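VWFA domain-containing protein (Alicyclobacillus acidocaldarius subsp. acidocaldarius, PDB 3RAG) is of unknown function but carries a von Willebrand factor A-type alpha/beta fold and binds a sodium ion in the crystal. Local coordinates at residues Met91-Thr94 / Leu95-Val98. Sequence-based numbering, arbitrary orientation.
Sequences MQMT and LQQV
Gln-97 reaches back along the helix toward Thr-94, one turn before it, and a water molecule joins their polar ends. Both belong to helix 79-106, whose i to i+4 bonds run unbroken here, from Leu-95 N to Met-91 O (2.9 Å) through to Val-98 N to Thr-94 O (3.0 Å). Followed outward, Gln-97 first sets CB beside Thr-94 O. With chi1 at -55°, CG turns back beside the backbone N and comes to 3.0 Å from Met-93 O, the carbonyl that also accepts Gln-97 N. CD stays near this oxygen, while OE1 passes on to Thr-94 CA (3.6 Å) and takes a hydrogen bond of 3.1 Å donated by the water. The same water is hydrogen-bonded to Thr-94 OG1 (2.8 Å), which is also hydrogen-bonded to Thr-90 O one turn earlier.

On the side facing the central sheet of the VWFA-type fold, selenomethionine Met-91 and Leu-95 run side by side, CG against CD1 at 3.7 Å, and both touch Ile-10 of strand 10-17. Leu-95 also meets Leu-129 of helix 116-132. Gln-92 and Gln-96 lie along that helix, Gln-92 on Glu-130 and Gln-96 on Met-123 and Val-126. Their amides are inclined 39° to each other, with Gln-92 NE2 3.6 Å from Gln-96 OE1, a polar approach rather than a hydrogen bond.

In this turn, then, Met-91 and Leu-95 pack on strand 10-17, whereas at the edge of the packed face one water links the threonine hydroxyl to the amide of exposed Gln-97, a solvent-mediated tie that supplements the backbone bonds.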
HETATM    1  N   MSE A  91      -1.171   1.474   9.134  1.00 28.94           N
HETATM    2  CA  MSE A  91      -1.995   0.427   9.776  1.00 29.78           C
HETATM    3  C   MSE A  91      -2.304   0.843  11.220  1.00 31.75           C
HETATM    4  O   MSE A  91      -3.451   0.792  11.681  1.00 29.70           O
HETATM    5  CB  MSE A  91      -1.306  -0.969   9.710  1.00 33.29           C
HETATM    6  CG  MSE A  91      -2.020  -2.137  10.474  1.00 41.56           C
HETATM    7 SE   MSE A  91      -1.619  -3.835   9.881  1.00 31.74          SE
HETATM    8  CE  MSE A  91      -0.173  -3.355   8.916  1.00 28.04           C
ATOM      9  N   GLN A  92      -1.287   1.322  11.915  1.00 31.07           N
ATOM     10  CA  GLN A  92      -1.486   1.775  13.294  1.00 34.01           C
ATOM     11  C   GLN A  92      -2.502   2.916  13.380  1.00 34.51           C
ATOM     12  O   GLN A  92      -3.406   2.875  14.201  1.00 35.20           O
ATOM     13  CB  GLN A  92      -0.173   2.195  13.943  1.00 39.26           C
ATOM     14  CG  GLN A  92      -0.378   2.658  15.390  1.00 56.26           C
ATOM     15  CD  GLN A  92       0.893   3.138  16.064  1.00 75.11           C
ATOM     16  OE1 GLN A  92       1.843   3.574  15.410  1.00 81.89           O
ATOM     17  NE2 GLN A  92       0.912   3.065  17.388  1.00 84.28           N
HETATM   18  N   MSE A  93      -2.364   3.936  12.531  1.00 32.44           N
HETATM   19  CA  MSE A  93      -3.325   5.035  12.535  1.00 33.17           C
HETATM   20  C   MSE A  93      -4.760   4.595  12.224  1.00 32.46           C
HETATM   21  O   MSE A  93      -5.720   5.054  12.861  1.00 32.80           O
HETATM   22  CB  MSE A  93      -2.863   6.173  11.594  1.00 35.59           C
HETATM   23  CG  MSE A  93      -1.687   6.972  12.179  1.00 45.93           C
HETATM   24 SE   MSE A  93      -1.041   8.327  11.144  1.00 49.29          SE
HETATM   25  CE  MSE A  93      -0.276   7.441   9.808  1.00 40.06           C
ATOM     26  N   THR A  94      -4.912   3.710  11.242  1.00 29.55           N
ATOM     27  CA  THR A  94      -6.232   3.230  10.876  1.00 30.02           C
ATOM     28  C   THR A  94      -6.861   2.465  12.052  1.00 32.79           C
ATOM     29  O   THR A  94      -8.039   2.645  12.378  1.00 31.03           O
ATOM     30  CB  THR A  94      -6.158   2.319   9.633  1.00 30.51           C
ATOM     31  OG1 THR A  94      -5.712   3.104   8.505  1.00 28.71           O
ATOM     32  CG2 THR A  94      -7.520   1.723   9.319  1.00 31.38           C
ATOM     33  N   LEU A  95      -6.070   1.608  12.682  1.00 28.64           N
ATOM     34  CA  LEU A  95      -6.587   0.808  13.797  1.00 31.01           C
ATOM     35  C   LEU A  95      -6.910   1.663  15.030  1.00 31.95           C
ATOM     36  O   LEU A  95      -7.849   1.365  15.785  1.00 34.68           O
ATOM     37  CB  LEU A  95      -5.607  -0.322  14.137  1.00 31.32           C
ATOM     38  CG  LEU A  95      -5.514  -1.375  13.031  1.00 32.25           C
ATOM     39  CD1 LEU A  95      -4.355  -2.306  13.340  1.00 31.22           C
ATOM     40  CD2 LEU A  95      -6.835  -2.159  12.916  1.00 31.33           C
ATOM     41  N   GLN A  96      -6.137   2.726  15.242  1.00 32.65           N
ATOM     42  CA  GLN A  96      -6.441   3.651  16.328  1.00 36.66           C
ATOM     43  C   GLN A  96      -7.807   4.278  16.098  1.00 40.53           C
ATOM     44  O   GLN A  96      -8.583   4.456  17.034  1.00 36.56           O
ATOM     45  CB  GLN A  96      -5.366   4.738  16.464  1.00 40.86           C
ATOM     46  CG  GLN A  96      -4.047   4.207  16.999  1.00 48.65           C
ATOM     47  CD  GLN A  96      -2.921   5.231  16.987  1.00 61.89           C
ATOM     48  OE1 GLN A  96      -2.006   5.152  17.800  1.00 68.48           O
ATOM     49  NE2 GLN A  96      -2.968   6.178  16.050  1.00 59.31           N
ATOM     50  N   GLN A  97      -8.105   4.600  14.846  1.00 36.64           N
ATOM     51  CA  GLN A  97      -9.394   5.189  14.506  1.00 39.42           C
ATOM     52  C   GLN A  97     -10.498   4.176  14.729  1.00 36.07           C
ATOM     53  O   GLN A  97     -11.558   4.515  15.242  1.00 38.49           O
ATOM     54  CB  GLN A  97      -9.419   5.681  13.042  1.00 42.90           C
ATOM     55  CG  GLN A  97      -8.289   6.652  12.680  1.00 48.54           C
ATOM     56  CD  GLN A  97      -8.133   6.895  11.156  1.00 72.26           C
ATOM     57  OE1 GLN A  97      -8.384   6.007  10.317  1.00 63.67           O
ATOM     58  NE2 GLN A  97      -7.705   8.106  10.806  1.00 71.75           N
ATOM     59  N   VAL A  98     -10.264   2.932  14.315  1.00 36.05           N
ATOM     60  CA  VAL A  98     -11.248   1.875  14.516  1.00 34.71           C
ATOM     61  C   VAL A  98     -11.575   1.703  15.996  1.00 36.09           C
ATOM     62  O   VAL A  98     -12.747   1.600  16.389  1.00 36.44           O
ATOM     63  CB  VAL A  98     -10.765   0.520  13.934  1.00 36.09           C
ATOM     64  CG1 VAL A  98     -11.662  -0.622  14.402  1.00 38.62           C
ATOM     65  CG2 VAL A  98     -10.720   0.590  12.405  1.00 39.60           C
TER
HETATM   66  O   HOH W   1      -7.576   4.891   7.527  1.00 34.74           O